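Local coordinates for protein HET-C2 (Podospora anserina, PDB 3KV0) that probably binds glycolipids and transfers them between membranes, as a fungal member of the glycolipid transfer protein (GLTP) family, at residues Met52-Val55 / Leu56-Ala60; Leu80-Pro83 / Leu84-Asn88; Ser128-Leu132 / Ala133-Arg137. One frame throughout, in Å; residues are numbered along the deposited sequence.

Interaction 1: residues Met52-Val55 / Leu56-Ala60; sequences MFDV and LGSIA
Asp54 and Ser58, one helical turn apart, meet through their side chains: Ser58 OG donates to Asp54 OD1 at 3.1 Å, coming in from above the carboxylate plane, 46° out of it. A water works on the same oxygen, giving one hydrogen to Asp54 OD1 and the other to Ser58 O at 2.8 Å, so Asp54 grips Ser58 both directly and through solvent. With chi1 at -66°, the Asp54 carboxylate swings into range of that hydroxyl.

Two i to i+4 backbone bonds lie near the C-terminal end of helix 39-57. Leu56 N gives to Met52 O at 3.0 Å, and Gly57 N to Phe53 O at 2.9 Å, the latter more bent.

The apolar contacts gather on the buried side. Leu56 CD1 stands 4.2 Å from Phe53 CD1, approaching the ring obliquely, and 4.3 Å from Met52 CG. Phe169 lies against both Met52 and Leu56, while Val64 packs on Phe53.

Gly57, with a positive phi of 164°, turns the chain out of its helical path. Together these contacts make an amphipathic C-terminal helix turn in the all-helical GLTP fold, greasy inward and polar toward solvent.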
# COMPACT_ATOMS: atom_id res chain seq x y z
N MET A 52 5.29 -8.29 2.44
CA MET A 52 5.60 -8.72 1.09
C MET A 52 6.96 -8.13 0.65
O MET A 52 7.66 -8.72 -0.16
CB MET A 52 4.45 -8.32 0.16
CG MET A 52 4.76 -8.42 -1.29
SD MET A 52 4.35 -10.06 -1.75
CE MET A 52 2.55 -9.97 -1.68
N PHE A 53 7.33 -6.99 1.20
CA PHE A 53 8.65 -6.44 0.93
C PHE A 53 9.75 -7.38 1.38
O PHE A 53 10.79 -7.44 0.73
CB PHE A 53 8.81 -5.07 1.53
CG PHE A 53 7.90 -4.06 0.92
CD1 PHE A 53 7.88 -3.87 -0.46
CD2 PHE A 53 7.05 -3.33 1.71
CE1 PHE A 53 6.98 -2.95 -1.02
CE2 PHE A 53 6.17 -2.42 1.17
CZ PHE A 53 6.12 -2.24 -0.19
N ASP A 54 9.50 -8.11 2.45
CA ASP A 54 10.48 -9.09 2.94
C ASP A 54 10.64 -10.26 1.98
O ASP A 54 11.76 -10.74 1.76
CB ASP A 54 10.08 -9.54 4.33
CG ASP A 54 10.19 -8.40 5.34
OD1 ASP A 54 11.10 -7.54 5.20
OD2 ASP A 54 9.35 -8.33 6.24
N VAL A 55 9.53 -10.67 1.37
CA VAL A 55 9.51 -11.74 0.36
C VAL A 55 10.28 -11.28 -0.85
O VAL A 55 11.08 -12.03 -1.39
CB VAL A 55 8.06 -12.09 -0.06
CG1 VAL A 55 8.05 -13.18 -1.13
CG2 VAL A 55 7.24 -12.52 1.12
N LEU A 56 10.06 -10.04 -1.27
CA LEU A 56 10.72 -9.47 -2.45
C LEU A 56 12.22 -9.24 -2.27
O LEU A 56 13.01 -9.42 -3.22
CB LEU A 56 10.10 -8.11 -2.79
CG LEU A 56 8.76 -8.17 -3.52
CD1 LEU A 56 8.07 -6.79 -3.47
CD2 LEU A 56 9.03 -8.56 -4.97
N GLY A 57 12.60 -8.80 -1.08
CA GLY A 57 13.98 -8.40 -0.85
C GLY A 57 14.10 -7.58 0.41
O GLY A 57 14.07 -6.33 0.37
N SER A 58 14.29 -8.30 1.52
CA SER A 58 14.31 -7.73 2.87
C SER A 58 15.17 -6.47 2.96
O SER A 58 14.69 -5.40 3.34
CB SER A 58 14.77 -8.75 3.90
OG SER A 58 14.05 -8.58 5.10
N ILE A 59 16.43 -6.60 2.56
CA ILE A 59 17.37 -5.50 2.60
C ILE A 59 17.00 -4.46 1.55
O ILE A 59 16.93 -3.25 1.85
CB ILE A 59 18.87 -5.99 2.40
CG1 ILE A 59 19.41 -6.66 3.68
CG2 ILE A 59 19.76 -4.89 2.12
CD1 ILE A 59 18.70 -7.88 4.11
N ALA A 60 16.81 -4.92 0.31
CA ALA A 60 16.63 -4.03 -0.83
C ALA A 60 15.42 -3.10 -0.64
O ALA A 60 15.52 -1.90 -0.83
CB ALA A 60 16.46 -4.87 -2.12
O HOH W 1 11.94 -5.15 3.28

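Interaction 2: residues Leu80-Pro83 / Leu84-Asn88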
# COMPACT_ATOMS: atom_id res chain seq x y z
N LEU A 80 -5.53 6.83 17.76
CA LEU A 80 -5.44 6.60 19.19
C LEU A 80 -5.74 7.86 20.01
O LEU A 80 -6.44 7.76 21.01
CB LEU A 80 -4.07 6.01 19.57
CG LEU A 80 -3.81 4.57 19.07
CD1 LEU A 80 -2.43 4.11 19.53
CD2 LEU A 80 -4.88 3.59 19.50
N ALA A 81 -5.25 9.02 19.56
CA ALA A 81 -5.45 10.30 20.26
C ALA A 81 -6.87 10.86 20.14
O ALA A 81 -7.31 11.63 21.01
CB ALA A 81 -4.43 11.36 19.77
N ALA A 82 -7.58 10.48 19.08
CA ALA A 82 -8.93 10.97 18.83
C ALA A 82 -9.84 9.88 18.26
O ALA A 82 -10.36 10.05 17.17
CB ALA A 82 -8.87 12.15 17.87
N PRO A 83 -10.06 8.79 19.02
CA PRO A 83 -10.67 7.55 18.51
C PRO A 83 -12.10 7.58 18.01
O PRO A 83 -12.45 6.88 17.05
CB PRO A 83 -10.55 6.57 19.67
CG PRO A 83 -10.08 7.34 20.85
CD PRO A 83 -9.68 8.71 20.44
N LEU A 84 -12.95 8.34 18.70
CA LEU A 84 -14.35 8.45 18.28
C LEU A 84 -14.45 9.25 16.96
O LEU A 84 -15.33 9.00 16.15
CB LEU A 84 -15.19 9.10 19.41
CG LEU A 84 -15.19 8.33 20.74
CD1 LEU A 84 -15.96 9.12 21.87
CD2 LEU A 84 -15.77 6.93 20.58
N GLU A 85 -13.53 10.19 16.77
CA GLU A 85 -13.46 11.03 15.57
C GLU A 85 -12.71 10.39 14.35
O GLU A 85 -12.61 11.00 13.27
CB GLU A 85 -12.75 12.33 15.95
CG GLU A 85 -13.38 13.08 17.17
CD GLU A 85 -12.97 14.54 17.21
OE1 GLU A 85 -11.78 14.83 16.96
OE2 GLU A 85 -13.84 15.40 17.51
N SER A 86 -12.18 9.19 14.53
CA SER A 86 -11.20 8.62 13.60
C SER A 86 -11.51 7.17 13.25
O SER A 86 -10.63 6.40 12.93
CB SER A 86 -9.82 8.72 14.24
OG SER A 86 -9.48 10.07 14.52
N GLN A 87 -12.79 6.80 13.28
CA GLN A 87 -13.23 5.42 13.08
C GLN A 87 -13.15 4.93 11.63
O GLN A 87 -13.03 3.72 11.38
CB GLN A 87 -14.67 5.25 13.57
CG GLN A 87 -14.77 4.76 14.99
CD GLN A 87 -16.20 4.34 15.34
OE1 GLN A 87 -16.55 3.16 15.28
NE2 GLN A 87 -17.04 5.32 15.64
N ASN A 88 -13.30 5.86 10.70
CA ASN A 88 -12.98 5.62 9.29
C ASN A 88 -12.02 6.69 8.80
O ASN A 88 -11.93 7.81 9.36
CB ASN A 88 -14.23 5.57 8.42
CG ASN A 88 -14.97 6.87 8.39
OD1 ASN A 88 -14.64 7.77 7.61
ND2 ASN A 88 -16.00 6.99 9.24
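Ser86 OG reaches back four residues to Ala82 O, donating a hydrogen bond of 2.8 Å that pulls this short turn together. The hydroxyl approaches from above the carbonyl plane, 42° out of it; a chi1 of -60° swings OG back to that carbonyl. Ser86 CB itself sits 3.3 Å from Ala82 O, so this buried residue presses its whole short side chain on one carbonyl. Glu85 N also points at that oxygen, but its bond is weak, 3.2 Å with a bent angle of 125°. A second weak link, Ser86 N to Pro83 O at 3.4 Å, is straighter. The methyl of Ala82 completes the close side, 4.0 Å from Ser86 OG.

These backbone links make two overlapping beta turns, Ala82-Glu85 and Pro83-Ser86, in the loop between helices 67-72 and 89-96 of the GLTP fold. Asn88 is the N-cap of the second helix, its OD1 taking the backbone N of Asp91, while Ser86 O accepts from Thr39 OG1 and ties the turn to the start of helix 39-57. Without the Ser86 hydroxyl, as with an alanine here, Ala82 O would probably keep little more than the weak Glu85 bond, and the turn is likely to loosen.

Toward solvent the contact thins out. Leu84 is exposed, and Pro83 and Gln87 meet only where Gln87 CG lies 3.8 Å from Pro83 O. Glu85 stretches its extended chain past the Ala82 methyl, OE1 passing 4.1 Å from Ala82 CB on its way to a long, weak ion pair with Arg78.

Interaction 3: residues Ser128-Leu132 / Ala133-Arg137; sequences STEEL and ADSFR
Glu130 reaches over the first turn of helix 132-142 and grips Ser135, in a helix N-terminus whose N-cap is Glu131. Its CB lies 3.7 Å from Ser135 OG. CG comes next, running past Asp134 CB, and CD follows close to the Ser135 backbone N. At the tip the two oxygens part company: OE1 accepts from Ser135 OG at 2.6 Å, met 38° out of the carboxylate plane, while OE2 rests against Asp134 CB and takes a hydrogen from a water that also reaches, weakly, to Asp134 O. Beyond CG the chain is extended (chi2 -177°), which carries the carboxylate far enough along to reach Ser135. The side-chain amide of Asn125 also meets Ser135 OG, tying the helix start back to the loop before it.

Glu131, at the N-cap position, folds its chain: bent at chi2 (-56°), it brings OE1 back to accept from Leu132 N. A water then bridges that same OE1 to Ala133 N, so two amides at the helix start are satisfied by one carboxylate oxygen, directly or through solvent; the helix N-terminus would probably favour its negative charge. OE1 also takes the backbone N of Arg166. Glu131 O opens the regular ladder, taking Ser135 N at 3.1 Å.

Inward, Leu132 and Phe136 run alongside each other off the inner face of the helix, with Leu132 CD2 4.0 Å from Phe136 CE1, and Leu56 of helix 39-57 and Phe169 close over Leu132. On the outer side Asp134 and Arg137 form a salt bridge; Arg137 NH1 stands 3.1 Å from Asp134 OD1, which lies in the guanidinium plane, while Ala133 CB rests on one guanidinium face, toward its rim.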
# COMPACT_ATOMS: atom_id res chain seq x y z
N SER A 128 1.43 -10.23 -17.09
CA SER A 128 2.43 -10.15 -18.17
C SER A 128 3.52 -11.17 -17.91
O SER A 128 3.40 -11.99 -17.00
CB SER A 128 3.01 -8.73 -18.25
OG SER A 128 3.94 -8.49 -17.21
N THR A 129 4.57 -11.15 -18.73
CA THR A 129 5.76 -11.99 -18.50
C THR A 129 7.00 -11.16 -18.16
O THR A 129 8.10 -11.72 -18.00
CB THR A 129 6.10 -12.86 -19.74
OG1 THR A 129 6.29 -12.00 -20.88
CG2 THR A 129 4.98 -13.87 -20.02
N GLU A 130 6.81 -9.85 -18.04
CA GLU A 130 7.84 -8.88 -17.59
C GLU A 130 8.61 -9.37 -16.37
O GLU A 130 8.08 -10.12 -15.54
CB GLU A 130 7.14 -7.57 -17.19
CG GLU A 130 7.76 -6.30 -17.74
CD GLU A 130 7.07 -5.06 -17.26
OE1 GLU A 130 6.19 -5.15 -16.37
OE2 GLU A 130 7.42 -3.96 -17.76
N GLU A 131 9.86 -8.92 -16.23
CA GLU A 131 10.59 -9.22 -15.02
C GLU A 131 10.08 -8.28 -13.93
O GLU A 131 9.60 -7.18 -14.22
CB GLU A 131 12.13 -9.10 -15.18
CG GLU A 131 12.88 -10.47 -15.35
CD GLU A 131 12.62 -11.45 -14.19
OE1 GLU A 131 12.11 -11.01 -13.13
OE2 GLU A 131 12.91 -12.67 -14.35
N LEU A 132 10.20 -8.73 -12.69
CA LEU A 132 9.72 -7.98 -11.55
C LEU A 132 10.31 -6.59 -11.51
O LEU A 132 9.60 -5.64 -11.21
CB LEU A 132 9.99 -8.67 -10.21
CG LEU A 132 8.88 -9.53 -9.64
CD1 LEU A 132 9.37 -10.17 -8.36
CD2 LEU A 132 7.57 -8.76 -9.42
N ALA A 133 11.61 -6.48 -11.74
CA ALA A 133 12.29 -5.21 -11.64
C ALA A 133 11.67 -4.19 -12.56
O ALA A 133 11.49 -3.05 -12.16
CB ALA A 133 13.83 -5.36 -11.91
N ASP A 134 11.29 -4.59 -13.78
CA ASP A 134 10.68 -3.66 -14.73
C ASP A 134 9.21 -3.30 -14.40
O ASP A 134 8.78 -2.16 -14.61
CB ASP A 134 10.74 -4.28 -16.14
CG ASP A 134 12.19 -4.48 -16.62
OD1 ASP A 134 13.00 -3.52 -16.54
OD2 ASP A 134 12.50 -5.62 -17.04
N SER A 135 8.44 -4.27 -13.90
CA SER A 135 7.08 -3.93 -13.40
C SER A 135 7.18 -2.88 -12.28
O SER A 135 6.47 -1.87 -12.28
CB SER A 135 6.33 -5.17 -12.93
OG SER A 135 6.18 -6.16 -13.94
N PHE A 136 8.10 -3.10 -11.33
CA PHE A 136 8.33 -2.10 -10.29
C PHE A 136 8.82 -0.76 -10.83
O PHE A 136 8.31 0.30 -10.43
CB PHE A 136 9.23 -2.67 -9.18
CG PHE A 136 8.47 -3.41 -8.14
CD1 PHE A 136 8.29 -4.78 -8.21
CD2 PHE A 136 7.86 -2.73 -7.09
CE1 PHE A 136 7.53 -5.45 -7.23
CE2 PHE A 136 7.12 -3.40 -6.10
CZ PHE A 136 6.94 -4.76 -6.20
N ARG A 137 9.77 -0.76 -11.78
CA ARG A 137 10.23 0.50 -12.32
C ARG A 137 9.14 1.29 -13.00
O ARG A 137 9.06 2.49 -12.86
CB ARG A 137 11.36 0.31 -13.32
CG ARG A 137 12.70 0.03 -12.69
CD ARG A 137 13.60 -0.65 -13.76
NE ARG A 137 14.89 -1.03 -13.19
CZ ARG A 137 15.64 -2.05 -13.59
NH1 ARG A 137 15.24 -2.87 -14.56
NH2 ARG A 137 16.80 -2.28 -12.99
O HOH W 2 6.41 -1.59 -16.95
O HOH W 3 13.34 -8.95 -11.47
O HOH W 4 11.27 -7.50 -18.31

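Overall arrangement
Interactions 1 and 3 touch, although helices 39-57 and 132-142 are far apart in sequence: Leu56 CD1 packs at 3.6 Å on Phe136 CZ, and Leu56 CD2 at 3.8 Å on Leu132 CD1. Both are partly buried, and each sets an apolar inner side against a polar outer one, interaction 1 at the C-terminal end of its helix and interaction 3 at the N-terminal start of another. Carboxylates serve both, bonding a serine hydroxyl in each. Interaction 2 stands apart, its centre about 32 Å from that of interaction 1 and 39 Å from that of interaction 3, on the opposite side of the chain's centre. It is a surface turn held chiefly by a hydroxyl on a backbone carbonyl.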